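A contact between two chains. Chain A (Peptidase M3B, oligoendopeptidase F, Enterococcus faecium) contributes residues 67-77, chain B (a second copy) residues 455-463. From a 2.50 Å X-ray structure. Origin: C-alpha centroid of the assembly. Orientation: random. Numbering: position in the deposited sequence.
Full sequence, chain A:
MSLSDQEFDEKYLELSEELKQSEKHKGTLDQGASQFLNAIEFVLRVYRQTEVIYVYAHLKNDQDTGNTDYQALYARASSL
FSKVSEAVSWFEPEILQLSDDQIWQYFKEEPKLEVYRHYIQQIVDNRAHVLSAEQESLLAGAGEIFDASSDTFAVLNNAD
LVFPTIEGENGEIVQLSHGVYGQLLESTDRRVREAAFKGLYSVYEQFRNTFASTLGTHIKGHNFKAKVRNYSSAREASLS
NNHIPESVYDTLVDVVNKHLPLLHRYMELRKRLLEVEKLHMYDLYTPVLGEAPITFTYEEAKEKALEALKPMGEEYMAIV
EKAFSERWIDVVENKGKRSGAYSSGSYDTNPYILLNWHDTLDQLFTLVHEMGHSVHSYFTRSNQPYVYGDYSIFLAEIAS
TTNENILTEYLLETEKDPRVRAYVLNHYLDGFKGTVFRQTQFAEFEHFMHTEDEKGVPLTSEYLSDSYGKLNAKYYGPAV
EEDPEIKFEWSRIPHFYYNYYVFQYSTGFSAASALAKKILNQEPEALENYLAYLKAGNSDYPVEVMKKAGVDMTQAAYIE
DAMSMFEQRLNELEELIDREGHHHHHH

Chain A (67-77) NTDYQALYARA
Chain B, residues 455-463: KGVPLTSEY

This is a small mixed contact: a chain A helix packs on a chain B loop and helix start through a proline, an arginine and a hydrogen bond with bridging waters. It buries 370 Å², both sides summed.

Chain A is helical from Thr A68 through Ala A77 and beyond, with phi/psi near -60/-45. Asn A67 (phi/psi -87/113, chi1 t) caps it: Asn A67 OD1 accepts from Tyr A70 N at 3.0 Å. Chain B leaves a helix at Gly B456 (91/11), in a Schellman motif. It then runs extended through Val B457 (-85/124) and Pro B458 (-61/136). Leu B459 (-94/62), its side chain pointing away, turns the chain before Thr B460 (-67/160, chi1 p). This is the N-cap of a helix that starts at Ser B461 and continues past Tyr B463. Thr B460 OG1 accepts a weak hydrogen bond from Tyr B463 N at 3.3 Å.

The two segments run in opposite directions. The closest CA atoms are those of Ala A72 and Pro B458, 5.6 Å apart. Pro B458, C-gamma exo, covers the small alanines: Ala A75 CB is 3.8 Å from Pro B458 CB, and Ala A72 CB is 4.1 Å from Pro B458 CG. Arg A76 (m, t, t, chi4 102°) lays one guanidinium face over the same ring, with Arg A76 CZ 3.6 Å from Pro B458 CD.

Toward the helix start, Gln A71 (m, t, chi3 -9°) places OE1 3.5 Å from Thr B460 CB. Thr A68 (m) donates from OG1 to OE2 of Glu B462 (t, t, chi3 -143°) at 2.7 Å.

Two waters link Gln A71 OE1 to first-turn amides, which have no helical acceptor before them. Water 1 donates to Gln A71 OE1 (2.7 Å) and Thr A68 OG1 (2.8 Å), and accepts from Glu B462 N (3.1 Å). Water 2 donates to Gln A71 OE1 (2.8 Å) and accepts from Ser B461 N (3.0 Å).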

# COMPACT_ATOMS: atom_id res chain seq x y z
N ASN A 67 0.97 -5.33 -18.05
CA ASN A 67 1.12 -4.57 -19.29
C ASN A 67 1.41 -3.07 -19.04
O ASN A 67 0.55 -2.34 -18.54
CB ASN A 67 -0.12 -4.76 -20.17
CG ASN A 67 -0.05 -3.98 -21.47
OD1 ASN A 67 0.11 -2.76 -21.47
ND2 ASN A 67 -0.18 -4.68 -22.59
N THR A 68 2.62 -2.63 -19.41
CA THR A 68 3.07 -1.26 -19.18
C THR A 68 2.07 -0.22 -19.65
O THR A 68 1.72 0.69 -18.90
CB THR A 68 4.44 -0.98 -19.86
OG1 THR A 68 5.45 -1.78 -19.24
CG2 THR A 68 4.83 0.48 -19.71
N ASP A 69 1.58 -0.36 -20.88
CA ASP A 69 0.63 0.60 -21.40
C ASP A 69 -0.64 0.68 -20.58
O ASP A 69 -1.20 1.75 -20.41
CB ASP A 69 0.31 0.31 -22.86
CG ASP A 69 1.53 0.42 -23.73
OD1 ASP A 69 1.49 -0.05 -24.89
OD2 ASP A 69 2.54 0.98 -23.25
N TYR A 70 -1.09 -0.45 -20.04
CA TYR A 70 -2.29 -0.43 -19.20
C TYR A 70 -1.99 0.17 -17.85
O TYR A 70 -2.77 0.97 -17.34
CB TYR A 70 -2.91 -1.82 -19.02
CG TYR A 70 -3.41 -2.49 -20.29
CD1 TYR A 70 -3.68 -1.76 -21.45
CD2 TYR A 70 -3.63 -3.87 -20.33
CE1 TYR A 70 -4.13 -2.39 -22.61
CE2 TYR A 70 -4.08 -4.50 -21.46
CZ TYR A 70 -4.34 -3.76 -22.60
OH TYR A 70 -4.78 -4.42 -23.73
N GLN A 71 -0.84 -0.19 -17.27
CA GLN A 71 -0.42 0.40 -15.99
C GLN A 71 -0.42 1.93 -16.10
O GLN A 71 -0.96 2.63 -15.23
CB GLN A 71 0.98 -0.07 -15.63
CG GLN A 71 1.10 -1.55 -15.30
CD GLN A 71 2.55 -1.96 -15.13
OE1 GLN A 71 3.47 -1.19 -15.43
NE2 GLN A 71 2.77 -3.20 -14.67
N ALA A 72 0.16 2.43 -17.19
CA ALA A 72 0.28 3.87 -17.45
C ALA A 72 -1.07 4.54 -17.60
O ALA A 72 -1.30 5.63 -17.05
CB ALA A 72 1.11 4.11 -18.69
N LEU A 73 -1.97 3.90 -18.34
CA LEU A 73 -3.30 4.44 -18.60
C LEU A 73 -4.06 4.55 -17.28
O LEU A 73 -4.66 5.58 -16.98
CB LEU A 73 -4.04 3.52 -19.57
CG LEU A 73 -4.90 4.13 -20.67
CD1 LEU A 73 -6.26 4.53 -20.13
CD2 LEU A 73 -4.20 5.31 -21.30
N TYR A 74 -3.98 3.49 -16.48
CA TYR A 74 -4.68 3.44 -15.20
C TYR A 74 -4.15 4.49 -14.21
O TYR A 74 -4.92 5.15 -13.52
CB TYR A 74 -4.60 2.02 -14.61
CG TYR A 74 -5.23 1.88 -13.25
CD1 TYR A 74 -6.53 2.33 -13.00
CD2 TYR A 74 -4.54 1.26 -12.21
CE1 TYR A 74 -7.10 2.21 -11.74
CE2 TYR A 74 -5.12 1.12 -10.95
CZ TYR A 74 -6.39 1.60 -10.72
OH TYR A 74 -6.95 1.46 -9.48
N ALA A 75 -2.84 4.66 -14.18
CA ALA A 75 -2.23 5.71 -13.37
C ALA A 75 -2.69 7.10 -13.82
O ALA A 75 -3.11 7.91 -13.01
CB ALA A 75 -0.71 5.59 -13.43
N ARG A 76 -2.64 7.38 -15.12
CA ARG A 76 -3.09 8.69 -15.59
C ARG A 76 -4.56 8.91 -15.24
O ARG A 76 -4.95 10.01 -14.84
CB ARG A 76 -2.84 8.89 -17.10
CG ARG A 76 -1.36 8.95 -17.45
CD ARG A 76 -1.10 9.35 -18.90
NE ARG A 76 0.18 10.05 -19.03
CZ ARG A 76 1.32 9.51 -19.49
NH1 ARG A 76 2.42 10.26 -19.55
NH2 ARG A 76 1.37 8.24 -19.88
N ALA A 77 -5.37 7.86 -15.32
CA ALA A 77 -6.80 7.99 -15.02
C ALA A 77 -7.06 8.15 -13.54
O ALA A 77 -8.01 8.84 -13.15
CB ALA A 77 -7.60 6.81 -15.60
N LYS B 455 4.82 15.92 -12.30
CA LYS B 455 4.39 16.32 -13.63
C LYS B 455 3.29 15.38 -14.15
O LYS B 455 2.72 15.62 -15.22
CB LYS B 455 5.58 16.30 -14.59
CG LYS B 455 6.52 17.49 -14.45
CD LYS B 455 7.88 17.17 -15.06
CE LYS B 455 7.73 16.57 -16.46
NZ LYS B 455 9.02 16.06 -17.02
N GLY B 456 3.00 14.31 -13.42
CA GLY B 456 1.97 13.36 -13.85
C GLY B 456 2.46 12.19 -14.71
O GLY B 456 1.65 11.48 -15.28
N VAL B 457 3.77 11.97 -14.83
CA VAL B 457 4.22 10.81 -15.59
C VAL B 457 4.24 9.56 -14.71
O VAL B 457 4.85 9.56 -13.65
CB VAL B 457 5.52 11.05 -16.44
CG1 VAL B 457 6.12 12.42 -16.20
CG2 VAL B 457 6.54 9.95 -16.26
N PRO B 458 3.53 8.51 -15.15
CA PRO B 458 3.41 7.28 -14.35
C PRO B 458 4.76 6.63 -14.11
O PRO B 458 5.56 6.51 -15.04
CB PRO B 458 2.54 6.37 -15.21
CG PRO B 458 1.83 7.30 -16.19
CD PRO B 458 2.80 8.42 -16.42
N LEU B 459 4.99 6.21 -12.88
CA LEU B 459 6.23 5.56 -12.50
C LEU B 459 6.08 4.04 -12.59
O LEU B 459 6.19 3.33 -11.58
CB LEU B 459 6.63 5.97 -11.08
CG LEU B 459 7.65 7.11 -10.87
CD1 LEU B 459 7.70 8.11 -11.97
CD2 LEU B 459 7.44 7.82 -9.53
N THR B 460 5.80 3.55 -13.79
CA THR B 460 5.72 2.11 -14.04
C THR B 460 7.10 1.51 -13.87
O THR B 460 8.12 2.21 -13.93
CB THR B 460 5.22 1.83 -15.45
OG1 THR B 460 6.17 2.34 -16.40
CG2 THR B 460 3.89 2.50 -15.69
N SER B 461 7.16 0.21 -13.65
CA SER B 461 8.44 -0.40 -13.39
C SER B 461 9.32 -0.33 -14.64
O SER B 461 10.54 -0.21 -14.53
CB SER B 461 8.27 -1.85 -12.94
OG SER B 461 7.80 -2.66 -14.00
N GLU B 462 8.71 -0.41 -15.82
CA GLU B 462 9.49 -0.31 -17.05
C GLU B 462 10.20 1.03 -17.15
O GLU B 462 11.39 1.09 -17.45
CB GLU B 462 8.64 -0.56 -18.29
CG GLU B 462 9.44 -0.44 -19.60
CD GLU B 462 8.80 -1.18 -20.79
OE1 GLU B 462 9.56 -1.75 -21.60
OE2 GLU B 462 7.55 -1.22 -20.91
N TYR B 463 9.47 2.11 -16.89
CA TYR B 463 10.03 3.46 -16.94
C TYR B 463 11.09 3.68 -15.85
O TYR B 463 12.15 4.27 -16.11
CB TYR B 463 8.91 4.50 -16.82
CG TYR B 463 9.38 5.93 -16.95
CD1 TYR B 463 10.04 6.36 -18.10
CD2 TYR B 463 9.15 6.85 -15.93
CE1 TYR B 463 10.48 7.68 -18.23
CE2 TYR B 463 9.58 8.17 -16.04
CZ TYR B 463 10.24 8.58 -17.20
OH TYR B 463 10.66 9.88 -17.30
O HOH W 1 5.93 -1.54 -16.46
O HOH W 2 4.62 -1.10 -12.83